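Local coordinates for proteasome assembly chaperone family protein (Pyrococcus furiosus DSM 3638, PDB 3WZ2) that probably acts as a proteasome assembly chaperone or proteasome activator, as an archaeal homolog of the eukaryotic proteasome-assembly chaperones, at residues L12-G25 with Y104-L116. Sequence-based numbering, arbitrary orientation.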
loop_
_atom_site.group_PDB
_atom_site.type_symbol
_atom_site.label_atom_id
_atom_site.label_comp_id
_atom_site.label_asym_id
_atom_site.label_seq_id
_atom_site.Cartn_x
_atom_site.Cartn_y
_atom_site.Cartn_z
ATOM N N LEU B 12 22.481 -4.739 9.029
ATOM C CA LEU B 12 23.705 -3.962 9.179
ATOM C C LEU B 12 24.854 -4.809 8.785
ATOM O O LEU B 12 25.095 -5.828 9.399
ATOM C CB LEU B 12 23.927 -3.491 10.621
ATOM C CG LEU B 12 23.805 -2.071 11.078
ATOM C CD1 LEU B 12 22.667 -1.427 10.322
ATOM C CD2 LEU B 12 23.604 -2.011 12.577
ATOM N N VAL B 13 25.622 -4.367 7.805
ATOM C CA VAL B 13 26.897 -4.986 7.534
ATOM C C VAL B 13 27.949 -4.124 8.186
ATOM O O VAL B 13 28.315 -3.079 7.676
ATOM C CB VAL B 13 27.155 -5.144 6.005
ATOM C CG1 VAL B 13 28.488 -5.848 5.727
ATOM C CG2 VAL B 13 26.019 -5.930 5.365
ATOM N N LEU B 14 28.446 -4.584 9.310
ATOM C CA LEU B 14 29.256 -3.767 10.172
ATOM C C LEU B 14 30.036 -4.662 11.140
ATOM O O LEU B 14 29.424 -5.306 11.992
ATOM C CB LEU B 14 28.341 -2.825 10.946
ATOM C CG LEU B 14 29.050 -1.788 11.792
ATOM C CD1 LEU B 14 29.950 -0.918 10.942
ATOM C CD2 LEU B 14 28.036 -0.929 12.522
ATOM N N PRO B 15 31.380 -4.686 11.034
ATOM C CA PRO B 15 32.125 -5.470 12.025
ATOM C C PRO B 15 31.988 -4.892 13.427
ATOM O O PRO B 15 31.739 -3.696 13.594
ATOM C CB PRO B 15 33.576 -5.393 11.543
ATOM C CG PRO B 15 33.632 -4.232 10.632
ATOM C CD PRO B 15 32.262 -4.052 10.045
ATOM N N GLU B 16 32.138 -5.761 14.404
ATOM C CA GLU B 16 32.118 -5.396 15.812
ATOM C C GLU B 16 33.295 -4.520 16.165
ATOM O O GLU B 16 34.425 -4.779 15.759
ATOM C CB GLU B 16 32.117 -6.641 16.683
ATOM C CG GLU B 16 30.868 -7.472 16.455
ATOM C CD GLU B 16 30.596 -8.518 17.542
ATOM O OE1 GLU B 16 31.225 -8.486 18.645
ATOM O OE2 GLU B 16 29.738 -9.384 17.275
ATOM N N VAL B 17 33.004 -3.394 16.789
ATOM C CA VAL B 17 34.023 -2.534 17.327
ATOM C C VAL B 17 33.706 -2.467 18.804
ATOM O O VAL B 17 32.713 -1.843 19.191
ATOM C CB VAL B 17 33.989 -1.135 16.666
ATOM C CG1 VAL B 17 34.966 -0.168 17.349
ATOM C CG2 VAL B 17 34.322 -1.244 15.176
ATOM N N GLU B 18 34.514 -3.126 19.639
ATOM C CA GLU B 18 34.198 -3.201 21.079
ATOM C C GLU B 18 34.286 -1.790 21.656
ATOM O O GLU B 18 35.200 -1.035 21.300
ATOM C CB GLU B 18 35.145 -4.175 21.803
ATOM C CG GLU B 18 34.652 -4.623 23.198
ATOM C CD GLU B 18 33.425 -5.530 23.163
ATOM O OE1 GLU B 18 33.023 -6.020 22.082
ATOM O OE2 GLU B 18 32.824 -5.756 24.232
ATOM N N ASN B 19 33.330 -1.428 22.526
ATOM C CA ASN B 19 33.331 -0.124 23.210
ATOM C C ASN B 19 33.284 1.108 22.270
ATOM O O ASN B 19 33.862 2.169 22.512
ATOM C CB ASN B 19 34.503 -0.026 24.211
ATOM C CG ASN B 19 34.503 -1.212 25.239
ATOM O OD1 ASN B 19 33.467 -1.675 25.738
ATOM N ND2 ASN B 19 35.678 -1.722 25.494
ATOM N N ALA B 20 32.607 0.905 21.171
ATOM C CA ALA B 20 32.476 1.923 20.137
ATOM C C ALA B 20 31.962 3.228 20.704
ATOM O O ALA B 20 31.090 3.268 21.599
ATOM C CB ALA B 20 31.539 1.414 19.055
ATOM N N ILE B 21 32.507 4.313 20.190
ATOM C CA ILE B 21 31.841 5.591 20.210
ATOM C C ILE B 21 31.172 5.785 18.874
ATOM O O ILE B 21 31.840 5.890 17.837
ATOM C CB ILE B 21 32.838 6.708 20.516
ATOM C CG1 ILE B 21 33.377 6.526 21.940
ATOM C CG2 ILE B 21 32.185 8.078 20.362
ATOM C CD1 ILE B 21 34.665 7.283 22.204
ATOM N N PHE B 22 29.833 5.829 18.899
ATOM C CA PHE B 22 29.029 5.837 17.681
ATOM C C PHE B 22 28.439 7.198 17.497
ATOM O O PHE B 22 27.742 7.696 18.389
ATOM C CB PHE B 22 27.899 4.832 17.803
ATOM C CG PHE B 22 27.065 4.703 16.566
ATOM C CD1 PHE B 22 27.376 3.764 15.618
ATOM C CD2 PHE B 22 25.946 5.476 16.382
ATOM C CE1 PHE B 22 26.592 3.613 14.482
ATOM C CE2 PHE B 22 25.153 5.330 15.258
ATOM C CZ PHE B 22 25.476 4.395 14.311
ATOM N N ILE B 23 28.715 7.801 16.352
ATOM C CA ILE B 23 28.246 9.141 16.067
ATOM C C ILE B 23 27.325 9.110 14.875
ATOM O O ILE B 23 27.705 8.599 13.825
ATOM C CB ILE B 23 29.427 10.042 15.742
ATOM C CG1 ILE B 23 30.347 10.110 16.957
ATOM C CG2 ILE B 23 28.949 11.426 15.352
ATOM C CD1 ILE B 23 31.720 10.631 16.616
ATOM N N GLU B 24 26.122 9.659 15.015
ATOM C CA GLU B 24 25.138 9.570 13.949
ATOM C C GLU B 24 24.820 10.973 13.432
ATOM O O GLU B 24 24.534 11.856 14.218
ATOM C CB GLU B 24 23.856 8.914 14.494
ATOM C CG GLU B 24 22.658 9.018 13.579
ATOM C CD GLU B 24 21.813 10.279 13.785
ATOM O OE1 GLU B 24 21.387 10.573 14.929
ATOM O OE2 GLU B 24 21.470 10.921 12.787
ATOM N N GLY B 25 24.866 11.167 12.120
ATOM C CA GLY B 25 24.561 12.457 11.514
ATOM C C GLY B 25 23.709 12.319 10.264
ATOM O O GLY B 25 24.085 12.809 9.202
ATOM N N TYR B 104 23.135 -3.609 17.530
ATOM C CA TYR B 104 24.546 -3.677 17.335
ATOM C C TYR B 104 25.286 -3.030 18.504
ATOM O O TYR B 104 26.232 -3.589 19.024
ATOM C CB TYR B 104 24.940 -3.008 16.017
ATOM C CG TYR B 104 26.420 -2.828 15.849
ATOM C CD1 TYR B 104 27.180 -3.769 15.191
ATOM C CD2 TYR B 104 27.050 -1.709 16.339
ATOM C CE1 TYR B 104 28.558 -3.598 15.060
ATOM C CE2 TYR B 104 28.407 -1.530 16.219
ATOM C CZ TYR B 104 29.162 -2.477 15.586
ATOM O OH TYR B 104 30.512 -2.271 15.466
ATOM N N LEU B 105 24.852 -1.848 18.917
ATOM C CA LEU B 105 25.561 -1.101 19.947
ATOM C C LEU B 105 25.470 -1.778 21.329
ATOM O O LEU B 105 26.444 -1.801 22.078
ATOM C CB LEU B 105 25.019 0.311 20.029
ATOM C CG LEU B 105 25.234 1.216 18.801
ATOM C CD1 LEU B 105 24.416 2.476 18.927
ATOM C CD2 LEU B 105 26.678 1.590 18.611
ATOM N N LYS B 106 24.312 -2.355 21.641
ATOM C CA LYS B 106 24.177 -3.285 22.771
ATOM C C LYS B 106 25.204 -4.418 22.721
ATOM O O LYS B 106 25.895 -4.667 23.670
ATOM C CB LYS B 106 22.796 -3.914 22.781
ATOM C CG LYS B 106 21.954 -3.401 23.906
ATOM C CD LYS B 106 20.980 -4.395 24.484
ATOM C CE LYS B 106 20.803 -4.148 25.995
ATOM N NZ LYS B 106 20.056 -5.228 26.687
ATOM N N LYS B 107 25.217 -5.125 21.609
ATOM C CA LYS B 107 26.059 -6.262 21.404
ATOM C C LYS B 107 27.534 -5.943 21.668
ATOM O O LYS B 107 28.231 -6.762 22.233
ATOM C CB LYS B 107 25.909 -6.762 19.973
ATOM C CG LYS B 107 26.357 -8.192 19.746
ATOM C CD LYS B 107 26.898 -8.405 18.335
ATOM C CE LYS B 107 25.923 -8.000 17.230
ATOM N NZ LYS B 107 26.585 -8.058 15.882
ATOM N N VAL B 108 28.022 -4.787 21.211
ATOM C CA VAL B 108 29.435 -4.489 21.323
ATOM C C VAL B 108 29.736 -3.680 22.583
ATOM O O VAL B 108 30.850 -3.242 22.764
ATOM C CB VAL B 108 29.974 -3.753 20.070
ATOM C CG1 VAL B 108 29.669 -4.554 18.816
ATOM C CG2 VAL B 108 29.432 -2.322 19.935
ATOM N N ASN B 109 28.725 -3.423 23.414
ATOM C CA ASN B 109 28.871 -2.603 24.607
ATOM C C ASN B 109 29.443 -1.234 24.314
ATOM O O ASN B 109 30.414 -0.799 24.934
ATOM C CB ASN B 109 29.697 -3.324 25.662
ATOM C CG ASN B 109 29.174 -4.730 25.918
ATOM O OD1 ASN B 109 28.062 -4.920 26.406
ATOM N ND2 ASN B 109 29.968 -5.717 25.572
ATOM N N ALA B 110 28.771 -0.534 23.408
ATOM C CA ALA B 110 29.161 0.806 23.017
ATOM C C ALA B 110 29.323 1.678 24.235
ATOM O O ALA B 110 28.546 1.613 25.164
ATOM C CB ALA B 110 28.122 1.409 22.074
ATOM N N GLU B 111 30.355 2.501 24.223
ATOM C CA GLU B 111 30.611 3.442 25.305
ATOM C C GLU B 111 29.710 4.688 25.227
ATOM O O GLU B 111 29.245 5.186 26.237
ATOM C CB GLU B 111 32.083 3.837 25.218
ATOM C CG GLU B 111 32.614 4.674 26.357
ATOM C CD GLU B 111 34.019 5.206 26.050
ATOM O OE1 GLU B 111 34.850 4.410 25.533
ATOM O OE2 GLU B 111 34.275 6.412 26.323
ATOM N N LYS B 112 29.483 5.195 24.017
ATOM C CA LYS B 112 28.675 6.393 23.802
ATOM C C LYS B 112 27.929 6.328 22.472
ATOM O O LYS B 112 28.449 5.840 21.490
ATOM C CB LYS B 112 29.541 7.660 23.785
ATOM C CG LYS B 112 30.149 8.016 25.107
ATOM C CD LYS B 112 30.886 9.335 25.047
ATOM C CE LYS B 112 31.878 9.486 26.195
ATOM N NZ LYS B 112 31.467 10.549 27.136
ATOM N N VAL B 113 26.730 6.890 22.461
ATOM C CA VAL B 113 25.943 7.065 21.280
ATOM C C VAL B 113 25.615 8.530 21.185
ATOM O O VAL B 113 24.890 9.059 22.011
ATOM C CB VAL B 113 24.658 6.221 21.366
ATOM C CG1 VAL B 113 23.933 6.205 20.040
ATOM C CG2 VAL B 113 24.993 4.795 21.781
ATOM N N ILE B 114 26.115 9.192 20.150
ATOM C CA ILE B 114 26.017 10.640 20.051
ATOM C C ILE B 114 25.373 10.970 18.717
ATOM O O ILE B 114 25.915 10.655 17.667
ATOM C CB ILE B 114 27.414 11.292 20.116
ATOM C CG1 ILE B 114 28.113 10.960 21.419
ATOM C CG2 ILE B 114 27.295 12.801 20.012
ATOM C CD1 ILE B 114 29.612 11.218 21.425
ATOM N N SER B 115 24.237 11.644 18.752
ATOM C CA SER B 115 23.628 12.160 17.537
ATOM C C SER B 115 23.931 13.641 17.355
ATOM O O SER B 115 23.968 14.403 18.301
ATOM C CB SER B 115 22.097 11.924 17.591
ATOM O OG SER B 115 21.808 10.538 17.574
ATOM N N LEU B 116 24.194 14.013 16.118
ATOM C CA LEU B 116 24.434 15.375 15.732
ATOM C C LEU B 116 23.236 15.867 14.952
ATOM O O LEU B 116 22.852 15.261 13.952
ATOM C CB LEU B 116 25.663 15.442 14.832
ATOM C CG LEU B 116 26.888 14.750 15.385
ATOM C CD1 LEU B 116 28.019 14.972 14.412
ATOM C CD2 LEU B 116 27.237 15.277 16.770
#
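F22 pairs with V113 and I23 with I114 where strands 21-24 and 112-116 run parallel; their axes approach to 4.7 Å. Four backbone bonds form a ladder, from F22 N to K112 O through to L116 N to E24 O. Both strands belong to the parallel centre of the mixed sheet, between strands 80-85 and 174-181.

N19 N, in the type II turn V17-A20, donates to V108 O (3.1 Å), where helix 91-107 closes in a Schellman motif at N109. N109 ND2 hydrogen-bonds E18 OE2 at 3.2 Å, on the syn side but tilted 28° out of the carboxylate plane.

Y104 joins the helix to the loop. Its OH donates to P15 O at 2.7 Å, and V17 N gives OH a weak bond. CG lies anti to the backbone N (chi1 170°), which places the ring between L14 and V108. L14 CD2 sits over the ring centre in a CH-pi contact, 3.6 Å from the centroid. V108 CG1 lies over the opposite face, nearer the rim. With an alanine here, P15 O is likely to lose its hydroxyl donor and a gap to open between L14 and V108.

Apolar side chains pack on both sheet faces. On the F22 face, L105 CD2 of helix 91-107 touches F22 CB at 3.6 Å; on the other, under helix 188-202, I23 CG2 meets L116 CD1.

Beneath helix 158-169, S115 OG donates to the anti lone pair of E24 OE1 (2.7 Å). S160 also bonds OE1, and Y26 N bonds OE2. This buried carboxylate is gripped at both oxygens, which would probably favour its charged form.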